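Local coordinates for protein cellulase (glycosyl hydrolase family 5) (Bacteroides ovatus, PDB 3ZMR) that hydrolyses internal beta-1,4-glucosidic bonds in the backbone of xyloglucan with retention of anomeric configuration, releasing xyloglucan oligosaccharides, at residues Asn130-Val135 with Pro153-Val158; Gly145-Trp150 with Met194-Ala199; Val126-Thr131 with Phe446-Gly451; Val170-Val175 with Gly259-Asn264. One frame throughout, in Å; residues are numbered along the deposited sequence. Where two conformers were deposited one is given.

Overall arrangement
All four contacts belong to the catalytic (beta/alpha)8 barrel and lie at or near its substrate cleft. Contact 4 is innermost, its centre about 8 Å from that of the chain; the centres of the others lie 22 to 23 Å out. Contacts 1 and 3 share Asn130 and Thr131 of the loop after strand 125-127, and both are buried: contact 1 is apolar, a threonine methyl and a phenylalanine on a proline, whereas contact 3 is polar, an arginine on a carbonyl and a hydroxyl. Contact 2, partly buried, is a lysine-glutamate salt bridge on a loop that further along carries a sugar-stacking tryptophan. Contact 4 couples an arginine of strand 170-173 with an asparagine that holds the ligand.

Contact 1: residues Asn130-Val135 with Pro153-Val158; sequences NTFEAV and PTPNKV. With BGC (beta-D-glucopyranose), chain C; BGC (beta-D-glucopyranose), chain B.
Apolar contact carries this pairing: Thr131 and Phe132 both close on the ring of Pro155. The methyl of Thr131 meets it tip to tip, CG2 lying 3.5 Å from Pro155 CD. With that methyl opposite the backbone N across CA-CB and OG1 beside the N (chi1 -50°), the carbon branch faces the proline while the hydroxyl is left for Gly129 O and Arg448. The phenyl ring comes obliquely instead, Phe132 CE2 standing 3.6 Å from Pro155 CD, so the CG-CD edge of the pyrrolidine meets both a methyl and an aromatic carbon. Elsewhere the phenyl packs on Val197 and Ala200 of helix 191-206.

Polar bonds act within 130-135. The carboxylate of Glu133 folds back onto its own loop and takes one backbone N-H on each oxygen: Asn130 N to Glu133 OE2 at 2.7 Å, on the syn side but tilted from the carboxylate plane, and Thr131 N to Glu133 OE1 at 2.8 Å, the latter from well above that plane. A type I turn from Thr131 to Ala134 closes the same loop through a bond from Ala134 N to Thr131 O. Along 153-158, Asn156 caps the start of helix 157-165.

Sugar binding uses the far side of the loop. Asn130 ND2 gives a nearly straight bond, 164° at the hydrogen, to O3 of the chain C glucose, 2.8 Å away. The arrangement is a loop above the barrel strands, after the first strand 125-127, whose Asn130 binds the substrate and helps line the glycan-binding cleft.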
# COMPACT_ATOMS: atom_id res chain seq x y z
N ASN A 130 -6.61 -6.87 15.12
CA ASN A 130 -7.35 -8.09 15.51
C ASN A 130 -8.78 -7.79 15.93
O ASN A 130 -9.34 -8.38 16.87
CB ASN A 130 -6.62 -8.88 16.58
CG ASN A 130 -5.46 -9.69 16.04
OD1 ASN A 130 -5.04 -9.57 14.88
ND2 ASN A 130 -4.88 -10.52 16.92
N THR A 131 -9.40 -6.91 15.17
CA THR A 131 -10.72 -6.40 15.49
C THR A 131 -11.64 -6.47 14.26
O THR A 131 -12.16 -7.56 13.97
CB THR A 131 -10.63 -5.05 16.21
OG1 THR A 131 -9.69 -5.15 17.30
CG2 THR A 131 -11.99 -4.62 16.77
N PHE A 132 -11.81 -5.39 13.49
CA PHE A 132 -12.70 -5.47 12.33
C PHE A 132 -12.22 -6.44 11.25
O PHE A 132 -13.03 -6.88 10.42
CB PHE A 132 -13.04 -4.11 11.71
CG PHE A 132 -14.08 -3.36 12.49
CD1 PHE A 132 -15.41 -3.73 12.44
CD2 PHE A 132 -13.73 -2.28 13.27
CE1 PHE A 132 -16.37 -3.03 13.17
CE2 PHE A 132 -14.68 -1.57 13.99
CZ PHE A 132 -16.00 -1.96 13.95
N GLU A 133 -10.93 -6.79 11.24
CA GLU A 133 -10.41 -7.76 10.28
C GLU A 133 -10.45 -9.23 10.81
O GLU A 133 -10.06 -10.15 10.11
CB GLU A 133 -8.99 -7.41 9.85
CG GLU A 133 -7.86 -7.86 10.77
CD GLU A 133 -7.59 -7.03 12.00
OE1 GLU A 133 -8.51 -6.40 12.58
OE2 GLU A 133 -6.39 -7.06 12.42
N ALA A 134 -10.88 -9.41 12.06
CA ALA A 134 -10.95 -10.75 12.68
C ALA A 134 -11.98 -11.64 11.92
O ALA A 134 -13.14 -11.27 11.73
CB ALA A 134 -11.33 -10.62 14.13
N VAL A 135 -11.50 -12.79 11.48
CA VAL A 135 -12.31 -13.76 10.75
C VAL A 135 -12.00 -15.17 11.31
O VAL A 135 -10.88 -15.47 11.67
CB VAL A 135 -12.04 -13.73 9.22
CG1 VAL A 135 -12.63 -12.47 8.60
CG2 VAL A 135 -10.54 -13.89 8.91
N PRO A 153 -13.30 -6.29 22.02
CA PRO A 153 -14.62 -5.71 21.95
C PRO A 153 -14.76 -4.77 20.75
O PRO A 153 -13.77 -4.41 20.11
CB PRO A 153 -14.70 -4.90 23.25
CG PRO A 153 -13.29 -4.50 23.54
CD PRO A 153 -12.43 -5.59 22.99
N THR A 154 -15.99 -4.34 20.48
CA THR A 154 -16.22 -3.33 19.42
C THR A 154 -15.45 -2.06 19.78
O THR A 154 -15.60 -1.58 20.90
CB THR A 154 -17.72 -3.02 19.29
OG1 THR A 154 -18.42 -4.25 19.17
CG2 THR A 154 -18.01 -2.15 18.07
N PRO A 155 -14.68 -1.48 18.83
CA PRO A 155 -14.08 -0.18 19.07
C PRO A 155 -15.14 0.83 19.48
O PRO A 155 -16.25 0.83 18.95
CB PRO A 155 -13.42 0.16 17.74
CG PRO A 155 -13.07 -1.17 17.18
CD PRO A 155 -14.28 -2.02 17.52
N ASN A 156 -14.78 1.68 20.42
CA ASN A 156 -15.69 2.64 21.01
C ASN A 156 -15.09 4.04 21.14
O ASN A 156 -13.90 4.28 20.90
CB ASN A 156 -16.24 2.10 22.33
CG ASN A 156 -15.15 1.88 23.37
OD1 ASN A 156 -14.13 2.56 23.37
ND2 ASN A 156 -15.38 0.96 24.28
N LYS A 157 -15.94 4.98 21.53
CA LYS A 157 -15.56 6.39 21.67
C LYS A 157 -14.44 6.57 22.70
O LYS A 157 -13.47 7.27 22.45
CB LYS A 157 -16.80 7.25 22.03
CG LYS A 157 -16.56 8.66 22.55
CD LYS A 157 -17.89 9.39 22.84
CE LYS A 157 -17.70 10.67 23.64
NZ LYS A 157 -17.15 10.44 25.00
N VAL A 158 -14.55 5.92 23.86
CA VAL A 158 -13.53 6.14 24.87
C VAL A 158 -12.17 5.60 24.43
O VAL A 158 -11.12 6.15 24.81
CB VAL A 158 -13.92 5.59 26.28
CG1 VAL A 158 -15.13 6.36 26.82
CG2 VAL A 158 -14.16 4.11 26.25
C2 BGC C . -1.58 -10.73 14.74
C3 BGC C . -2.04 -12.08 15.31
C4 BGC C . -3.14 -12.67 14.41
C5 BGC C . -2.64 -12.67 12.98
C6 BGC C . -3.64 -13.21 11.96
C1 BGC C . -1.20 -10.83 13.26
O2 BGC C . -0.46 -10.28 15.52
O3 BGC C . -2.52 -12.00 16.65
O4 BGC C . -3.43 -14.03 14.72
O5 BGC C . -2.31 -11.35 12.57
O6 BGC C . -2.85 -13.70 10.90
C2 BGC B . -5.05 -15.78 14.89
C3 BGC B . -6.42 -16.18 15.42
C4 BGC B . -6.56 -15.76 16.89
C5 BGC B . -6.13 -14.30 17.08
C6 BGC B . -6.15 -13.86 18.52
C1 BGC B . -4.75 -14.32 15.18
O2 BGC B . -4.97 -16.04 13.49
O3 BGC B . -6.60 -17.60 15.19
O4 BGC B . -7.91 -15.83 17.38
O5 BGC B . -4.82 -14.08 16.58
O6 BGC B . -5.22 -14.65 19.28

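Contact 2: residues Gly145-Trp150 with Met194-Ala199; sequences GDETCW and MDKVEA. With BGC (beta-D-glucopyranose), chain B; BGC (beta-D-glucopyranose), chain D; EDO (1,2-ethanediol), chain K.
A single lysine makes the whole contact: Lys196 reaches out from helix 191-206 of the (beta/alpha)8 barrel and crosses the Glu147 side chain at about a right angle. Its ammonium forms a salt bridge, NZ to Glu147 OE1 at 2.8 Å, approaching on the syn side and only 16° out of the carboxylate plane. The lysine chain bends about its CG-CD bond (chi3 79°), which brings CE as well as NZ against the carboxylate. Glu147 in turn holds its CG in the crowded position between backbone N and carbonyl carbon, and its chain bends at chi2. Its other oxygen, OE2, is taken by the hydroxyl of Thr154 and by a water. Asp146 OD2 lies 4.0 Å from Lys196 NZ, and its charge probably adds to the pull on the ammonium.

The loop is stiffened by Asp146 OD1, which accepts from Thr148 OG1 and, as an Asx turn, from Thr148 N at 2.9 Å. A type I turn from Asp146 to Cys149 then leads to Trp150, a sugar platform of the glycan cleft. Over one face of its indole lies the chain B glucose, with C3 3.8 Å above the ring plane, offset toward the rim, and O4 3.3 Å from Trp150 CD1.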
# COMPACT_ATOMS: atom_id res chain seq x y z
N GLY A 145 -17.67 -15.20 11.64
CA GLY A 145 -17.33 -14.32 12.76
C GLY A 145 -17.70 -12.87 12.56
O GLY A 145 -18.36 -12.52 11.58
N ASP A 146 -17.25 -12.04 13.49
CA ASP A 146 -17.46 -10.59 13.46
C ASP A 146 -16.25 -9.96 14.17
O ASP A 146 -15.25 -10.65 14.41
CB ASP A 146 -18.84 -10.19 14.06
CG ASP A 146 -18.96 -10.38 15.58
OD1 ASP A 146 -17.96 -10.63 16.27
OD2 ASP A 146 -20.08 -10.19 16.11
N GLU A 147 -16.33 -8.67 14.50
CA GLU A 147 -15.18 -7.93 15.03
C GLU A 147 -14.71 -8.38 16.39
O GLU A 147 -13.67 -7.93 16.86
CB GLU A 147 -15.45 -6.42 15.00
CG GLU A 147 -16.32 -5.84 16.11
CD GLU A 147 -17.80 -6.11 16.01
OE1 GLU A 147 -18.27 -6.81 15.08
OE2 GLU A 147 -18.51 -5.59 16.90
N THR A 148 -15.51 -9.21 17.06
CA THR A 148 -15.20 -9.72 18.40
C THR A 148 -14.60 -11.12 18.37
O THR A 148 -14.26 -11.66 19.45
CB THR A 148 -16.43 -9.73 19.33
OG1 THR A 148 -17.37 -10.74 18.92
CG2 THR A 148 -17.08 -8.35 19.37
N CYS A 149 -14.45 -11.72 17.19
CA CYS A 149 -14.16 -13.16 17.15
C CYS A 149 -12.72 -13.55 17.48
O CYS A 149 -12.40 -14.73 17.65
CB CYS A 149 -14.62 -13.82 15.85
SG CYS A 149 -13.65 -13.53 14.38
N TRP A 150 -11.84 -12.55 17.54
CA TRP A 150 -10.46 -12.76 18.02
C TRP A 150 -10.23 -12.17 19.40
O TRP A 150 -9.09 -11.99 19.81
CB TRP A 150 -9.45 -12.23 17.00
CG TRP A 150 -9.37 -13.02 15.72
CD1 TRP A 150 -10.01 -14.22 15.41
CD2 TRP A 150 -8.58 -12.69 14.56
NE1 TRP A 150 -9.67 -14.63 14.14
CE2 TRP A 150 -8.80 -13.70 13.59
CE3 TRP A 150 -7.73 -11.61 14.24
CZ2 TRP A 150 -8.21 -13.67 12.35
CZ3 TRP A 150 -7.15 -11.59 12.98
CH2 TRP A 150 -7.38 -12.60 12.07
N MET A 194 -21.47 -2.77 7.15
CA MET A 194 -20.95 -1.45 6.74
C MET A 194 -21.31 -0.40 7.79
O MET A 194 -20.52 0.50 8.10
CB MET A 194 -21.51 -1.03 5.38
CG MET A 194 -21.09 -1.93 4.24
SD MET A 194 -19.31 -2.02 4.04
CE MET A 194 -18.85 -0.31 3.82
N ASP A 195 -22.51 -0.51 8.35
CA ASP A 195 -22.92 0.43 9.39
C ASP A 195 -21.98 0.37 10.60
O ASP A 195 -21.70 1.38 11.23
CB ASP A 195 -24.34 0.13 9.91
CG ASP A 195 -25.46 0.37 8.88
OD1 ASP A 195 -25.23 1.03 7.84
OD2 ASP A 195 -26.59 -0.10 9.16
N LYS A 196 -21.59 -0.84 11.00
CA LYS A 196 -20.71 -1.02 12.17
C LYS A 196 -19.32 -0.42 11.91
O LYS A 196 -18.74 0.27 12.72
CB LYS A 196 -20.57 -2.51 12.53
CG LYS A 196 -21.81 -3.11 13.19
CD LYS A 196 -21.72 -4.61 13.31
CE LYS A 196 -20.85 -5.05 14.47
NZ LYS A 196 -21.01 -6.53 14.67
N VAL A 197 -18.79 -0.72 10.73
CA VAL A 197 -17.51 -0.15 10.32
C VAL A 197 -17.60 1.41 10.33
O VAL A 197 -16.75 2.13 10.88
CB VAL A 197 -17.06 -0.68 8.94
CG1 VAL A 197 -15.73 -0.03 8.57
CG2 VAL A 197 -16.93 -2.21 8.96
N GLU A 198 -18.64 1.93 9.69
CA GLU A 198 -18.82 3.38 9.64
C GLU A 198 -18.94 4.01 11.03
O GLU A 198 -18.43 5.10 11.27
CB GLU A 198 -20.05 3.72 8.77
CG GLU A 198 -20.23 5.23 8.63
CD GLU A 198 -21.35 5.69 7.72
OE1 GLU A 198 -22.22 4.88 7.41
OE2 GLU A 198 -21.38 6.92 7.42
N ALA A 199 -19.64 3.33 11.95
CA ALA A 199 -19.81 3.89 13.30
C ALA A 199 -18.43 4.06 14.00
O ALA A 199 -18.17 5.03 14.70
CB ALA A 199 -20.73 3.02 14.13
C2 BGC B . -5.05 -15.78 14.89
C3 BGC B . -6.42 -16.18 15.42
C4 BGC B . -6.56 -15.76 16.89
C5 BGC B . -6.13 -14.30 17.08
C6 BGC B . -6.15 -13.86 18.52
C1 BGC B . -4.75 -14.32 15.18
O2 BGC B . -4.97 -16.04 13.49
O3 BGC B . -6.60 -17.60 15.19
O4 BGC B . -7.91 -15.83 17.38
O5 BGC B . -4.82 -14.08 16.58
O6 BGC B . -5.22 -14.65 19.28
C2 BGC D . -9.54 -16.96 18.66
C3 BGC D . -10.22 -18.29 18.97
C4 BGC D . -10.66 -18.91 17.64
C5 BGC D . -9.54 -18.97 16.59
C6 BGC D . -9.97 -19.52 15.24
C1 BGC D . -8.45 -17.13 17.60
O2 BGC D . -9.01 -16.43 19.88
O3 BGC D . -11.35 -18.14 19.85
O4 BGC D . -11.10 -20.22 17.95
O5 BGC D . -8.99 -17.65 16.39
O6 BGC D . -8.82 -19.59 14.39
C1 EDO K . -7.39 -10.06 22.02
O1 EDO K . -6.95 -11.18 21.25
C2 EDO K . -7.69 -10.39 23.47
O2 EDO K . -6.68 -11.24 24.01
O HOH W 1 -20.42 -7.14 18.04

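Contact 3: residues Val126-Thr131 with Phe446-Gly451; sequences VNVGNT and FDRTTG. With BGC (beta-D-glucopyranose), chain C; BGC (beta-D-glucopyranose), chain B.
Arg448 lays its guanidinium edge against the loop at Gly129-Thr131 and spends one N-H of each terminal nitrogen there. NH2 bonds to Gly129 O at 3.0 Å, lying in the carbonyl plane on a lone pair; NH1 bonds to Thr131 OG1 at 2.9 Å, in the guanidinium plane and almost straight (171°). The hydroxyl passes its own proton on to Gly129 O, 2.7 Å from Thr131 OG1 but well above the carbonyl plane, so that one buried carbonyl oxygen accepts two donors. NH2 also has a salt bridge to Asp438. Over one face of the guanidinium sits Val128, its CG1 3.6 Å from Arg448 NH1.

In the (beta/alpha)8 barrel the contact joins the loop after the last strand, 433-436, to the loop after the first, 125-127. A leucine in place of Arg448 would probably leave Gly129 O with the Thr131 hydroxyl alone of these two donors, and Asp438 without this positive partner.

Within 446-451, Asp447 OD1 takes two backbone N-H groups on its anti side, Thr449 N at 2.9 Å (an Asx turn) and Thr450 N at 3.2 Å (an Asx motif), while Asp447 O accepts from Gly451 N.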
# COMPACT_ATOMS: atom_id res chain seq x y z
N VAL A 126 -1.45 4.37 15.76
CA VAL A 126 -1.65 3.00 16.25
C VAL A 126 -2.69 2.29 15.39
O VAL A 126 -3.53 2.92 14.75
CB VAL A 126 -2.10 3.04 17.74
CG1 VAL A 126 -3.49 3.63 17.89
CG2 VAL A 126 -2.00 1.69 18.44
N ASN A 127 -2.61 0.97 15.38
CA ASN A 127 -3.61 0.12 14.80
C ASN A 127 -4.62 -0.33 15.82
O ASN A 127 -4.26 -0.59 16.97
CB ASN A 127 -2.99 -1.16 14.25
CG ASN A 127 -2.25 -0.96 12.94
OD1 ASN A 127 -2.80 -1.21 11.89
ND2 ASN A 127 -0.99 -0.53 13.01
N VAL A 128 -5.87 -0.47 15.41
CA VAL A 128 -6.90 -1.20 16.17
C VAL A 128 -6.92 -2.62 15.57
O VAL A 128 -7.83 -3.00 14.82
CB VAL A 128 -8.29 -0.53 16.09
CG1 VAL A 128 -9.31 -1.27 16.95
CG2 VAL A 128 -8.20 0.91 16.54
N GLY A 129 -5.88 -3.37 15.87
CA GLY A 129 -5.67 -4.66 15.28
C GLY A 129 -6.51 -5.78 15.89
O GLY A 129 -7.04 -5.67 17.01
N ASN A 130 -6.61 -6.87 15.12
CA ASN A 130 -7.35 -8.09 15.51
C ASN A 130 -8.78 -7.79 15.93
O ASN A 130 -9.34 -8.38 16.87
CB ASN A 130 -6.62 -8.88 16.58
CG ASN A 130 -5.46 -9.69 16.04
OD1 ASN A 130 -5.04 -9.57 14.88
ND2 ASN A 130 -4.88 -10.52 16.92
N THR A 131 -9.40 -6.91 15.17
CA THR A 131 -10.72 -6.40 15.49
C THR A 131 -11.64 -6.47 14.26
O THR A 131 -12.16 -7.56 13.97
CB THR A 131 -10.63 -5.05 16.21
OG1 THR A 131 -9.69 -5.15 17.30
CG2 THR A 131 -11.99 -4.62 16.77
N PHE A 446 -3.42 0.13 25.09
CA PHE A 446 -4.63 0.62 25.78
C PHE A 446 -5.54 -0.54 26.20
O PHE A 446 -5.56 -1.59 25.59
CB PHE A 446 -5.46 1.57 24.86
CG PHE A 446 -4.70 2.77 24.43
CD1 PHE A 446 -4.64 3.90 25.23
CD2 PHE A 446 -3.98 2.76 23.25
CE1 PHE A 446 -3.87 4.99 24.86
CE2 PHE A 446 -3.22 3.85 22.88
CZ PHE A 446 -3.14 4.95 23.70
N ASP A 447 -6.31 -0.30 27.25
CA ASP A 447 -7.45 -1.14 27.56
C ASP A 447 -8.54 -0.86 26.51
O ASP A 447 -9.00 0.28 26.36
CB ASP A 447 -8.01 -0.83 28.93
CG ASP A 447 -8.97 -1.87 29.38
OD1 ASP A 447 -10.08 -1.92 28.86
OD2 ASP A 447 -8.60 -2.68 30.22
N ARG A 448 -8.93 -1.88 25.75
CA ARG A 448 -9.93 -1.67 24.68
C ARG A 448 -11.31 -1.25 25.19
O ARG A 448 -12.06 -0.56 24.51
CB ARG A 448 -10.07 -2.91 23.81
CG ARG A 448 -8.87 -3.27 22.95
CD ARG A 448 -8.47 -2.14 22.00
NE ARG A 448 -7.47 -2.57 21.05
CZ ARG A 448 -7.71 -3.31 19.97
NH1 ARG A 448 -8.96 -3.62 19.61
NH2 ARG A 448 -6.70 -3.68 19.22
N THR A 449 -11.66 -1.67 26.39
CA THR A 449 -12.97 -1.34 26.93
C THR A 449 -13.06 0.09 27.42
O THR A 449 -14.06 0.79 27.12
CB THR A 449 -13.35 -2.34 28.03
OG1 THR A 449 -13.40 -3.64 27.46
CG2 THR A 449 -14.72 -1.99 28.61
N THR A 450 -12.06 0.52 28.17
CA THR A 450 -12.10 1.85 28.81
C THR A 450 -11.31 2.94 28.11
O THR A 450 -11.47 4.12 28.43
CB THR A 450 -11.54 1.78 30.23
OG1 THR A 450 -10.15 1.47 30.16
CG2 THR A 450 -12.26 0.71 31.02
N GLY A 451 -10.43 2.55 27.18
CA GLY A 451 -9.52 3.51 26.58
C GLY A 451 -8.36 4.01 27.44
O GLY A 451 -7.56 4.85 27.01
C2 BGC C . -1.58 -10.73 14.74
C3 BGC C . -2.04 -12.08 15.31
C4 BGC C . -3.14 -12.67 14.41
C5 BGC C . -2.64 -12.67 12.98
C6 BGC C . -3.64 -13.21 11.96
C1 BGC C . -1.20 -10.83 13.26
O2 BGC C . -0.46 -10.28 15.52
O3 BGC C . -2.52 -12.00 16.65
O4 BGC C . -3.43 -14.03 14.72
O5 BGC C . -2.31 -11.35 12.57
O6 BGC C . -2.85 -13.70 10.90
C2 BGC B . -5.05 -15.78 14.89
C3 BGC B . -6.42 -16.18 15.42
C4 BGC B . -6.56 -15.76 16.89
C5 BGC B . -6.13 -14.30 17.08
C6 BGC B . -6.15 -13.86 18.52
C1 BGC B . -4.75 -14.32 15.18
O2 BGC B . -4.97 -16.04 13.49
O3 BGC B . -6.60 -17.60 15.19
O4 BGC B . -7.91 -15.83 17.38
O5 BGC B . -4.82 -14.08 16.58
O6 BGC B . -5.22 -14.65 19.28

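Contact 4: residues Val170-Val175 with Gly259-Asn264; sequences VVRIPV and GTNEVN. With BGC (beta-D-glucopyranose), chain E; GLC (alpha-D-glucopyranose), chain L.
Arg172 NH2 is held by two acceptors lying in the guanidinium plane: Asn261 OD1 and a water, each 2.9 Å from NH2. The bond to the amide is bent, 131° at the hydrogen, and NH2 stands 31° out of the carbonyl plane of Asn261. The water hands a proton to Thr260 O, which ties the arginine to the backbone of 259-264 as well. Extended from CG to NE, the side chain carries the guanidinium in among the active-site residues, where NH1 binds Asn127 and Glu395, the inferred nucleophile, and NE binds Glu334.

Since OD1 is taken by the arginine, the amide of Asn261 is probably fixed in rotation with its nitrogen turned to the ligand. ND2 gives nearly straight bonds to O2 of the bound glucose, 2.8 Å from ND2 in the beta anomer and 2.9 Å in the overlapping alpha anomer. With an alanine here, the sugar O2 is likely to lose this donor and Arg172 NH2 its amide acceptor. Next in sequence comes Glu262, probably the proton donor; this Asn-Glu pair after the fourth barrel strand is characteristic of family 5 and its clan.

Strand 170-173 lies between 125-127 and 210-214 in the barrel; the loop 259-264 follows 255-258, its Asn261 touching His336 of strand 331-337 and its Val263 packing on helix 275-293.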
# COMPACT_ATOMS: atom_id res chain seq x y z
N VAL A 170 -3.13 9.41 14.43
CA VAL A 170 -3.64 8.52 13.36
C VAL A 170 -4.02 7.17 13.94
O VAL A 170 -3.30 6.63 14.77
CB VAL A 170 -2.55 8.22 12.28
CG1 VAL A 170 -3.11 7.38 11.13
CG2 VAL A 170 -1.93 9.48 11.75
N VAL A 171 -5.12 6.61 13.46
CA VAL A 171 -5.46 5.22 13.76
C VAL A 171 -5.66 4.48 12.43
O VAL A 171 -6.34 4.99 11.52
CB VAL A 171 -6.68 5.07 14.69
CG1 VAL A 171 -7.97 5.65 14.11
CG2 VAL A 171 -6.88 3.62 15.11
N ARG A 172 -5.02 3.33 12.29
CA ARG A 172 -5.31 2.39 11.21
C ARG A 172 -6.25 1.33 11.75
O ARG A 172 -6.02 0.75 12.82
CB ARG A 172 -4.01 1.75 10.70
CG ARG A 172 -4.17 0.72 9.60
CD ARG A 172 -2.84 0.37 9.00
NE ARG A 172 -2.82 -0.64 7.94
CZ ARG A 172 -2.56 -1.93 8.13
NH1 ARG A 172 -2.43 -2.44 9.35
NH2 ARG A 172 -2.42 -2.75 7.10
N ILE A 173 -7.36 1.15 11.02
CA ILE A 173 -8.43 0.21 11.33
C ILE A 173 -8.44 -0.84 10.22
O ILE A 173 -9.04 -0.63 9.16
CB ILE A 173 -9.79 0.90 11.46
CG1 ILE A 173 -9.74 2.04 12.47
CG2 ILE A 173 -10.89 -0.10 11.82
CD1 ILE A 173 -11.04 2.81 12.66
N PRO A 174 -7.76 -1.98 10.42
CA PRO A 174 -7.90 -3.09 9.48
C PRO A 174 -9.37 -3.55 9.44
O PRO A 174 -10.04 -3.58 10.49
CB PRO A 174 -7.01 -4.18 10.11
CG PRO A 174 -6.00 -3.44 10.88
CD PRO A 174 -6.75 -2.30 11.46
N VAL A 175 -9.87 -3.87 8.25
CA VAL A 175 -11.26 -4.31 8.11
C VAL A 175 -11.33 -5.52 7.18
O VAL A 175 -10.67 -5.59 6.13
CB VAL A 175 -12.17 -3.20 7.52
CG1 VAL A 175 -13.65 -3.60 7.61
CG2 VAL A 175 -11.96 -1.89 8.25
N GLY A 259 -5.66 0.21 -0.02
CA GLY A 259 -6.37 -0.72 -0.90
C GLY A 259 -6.29 -2.20 -0.50
O GLY A 259 -7.25 -2.96 -0.69
N THR A 260 -5.11 -2.57 -0.00
CA THR A 260 -4.77 -3.96 0.28
C THR A 260 -3.92 -4.02 1.55
O THR A 260 -3.56 -2.99 2.11
CB THR A 260 -3.99 -4.62 -0.90
OG1 THR A 260 -2.64 -4.11 -0.94
CG2 THR A 260 -4.68 -4.40 -2.24
N ASN A 261 -3.57 -5.23 1.97
CA ASN A 261 -2.68 -5.41 3.09
C ASN A 261 -1.35 -5.99 2.58
O ASN A 261 -0.62 -5.29 1.88
CB ASN A 261 -3.34 -6.25 4.18
CG ASN A 261 -2.52 -6.32 5.44
OD1 ASN A 261 -1.99 -5.31 5.90
ND2 ASN A 261 -2.41 -7.51 6.03
N GLU A 262 -1.05 -7.27 2.89
CA GLU A 262 0.23 -7.91 2.58
C GLU A 262 0.04 -8.94 1.46
O GLU A 262 -0.15 -10.13 1.73
CB GLU A 262 0.89 -8.55 3.82
CG GLU A 262 1.23 -7.58 4.93
CD GLU A 262 1.90 -8.23 6.12
OE1 GLU A 262 1.99 -9.50 6.12
OE2 GLU A 262 2.28 -7.45 7.05
N VAL A 263 0.06 -8.49 0.21
CA VAL A 263 -0.18 -9.37 -0.94
C VAL A 263 1.08 -10.23 -1.12
O VAL A 263 2.20 -9.74 -1.13
CB VAL A 263 -0.50 -8.57 -2.22
CG1 VAL A 263 -0.58 -9.52 -3.43
CG2 VAL A 263 -1.80 -7.81 -2.02
N ASN A 264 0.83 -11.53 -1.24
CA ASN A 264 1.84 -12.59 -1.32
C ASN A 264 1.32 -13.62 -2.32
O ASN A 264 0.16 -13.64 -2.62
CB ASN A 264 1.93 -13.28 0.09
CG ASN A 264 2.98 -14.35 0.18
OD1 ASN A 264 2.65 -15.50 0.49
ND2 ASN A 264 4.22 -13.99 -0.04
C2 BGC E . -0.34 -8.44 9.09
C3 BGC E . -0.98 -8.55 10.49
C4 BGC E . -0.22 -9.51 11.40
C5 BGC E . 1.23 -9.02 11.36
C6 BGC E . 2.11 -9.83 12.30
C1 BGC E . 1.18 -8.26 9.04
O2 BGC E . -0.96 -7.36 8.39
O3 BGC E . -2.34 -9.00 10.33
O4 BGC E . -0.83 -9.53 12.72
O5 BGC E . 1.78 -9.10 10.03
O6 BGC E . 1.83 -11.22 12.03
C1 GLC L . 1.13 -8.15 9.52
C2 GLC L . -0.36 -8.41 9.31
C3 GLC L . -1.11 -8.55 10.63
C4 GLC L . -0.38 -9.62 11.45
C5 GLC L . 1.13 -9.34 11.49
C6 GLC L . 1.94 -10.35 12.31
O2 GLC L . -0.88 -7.39 8.50
O3 GLC L . -2.51 -8.83 10.43
O4 GLC L . -0.91 -9.55 12.75
O5 GLC L . 1.66 -9.27 10.19
O6 GLC L . 2.00 -9.84 13.63
O HOH W 2 -3.19 -1.66 4.52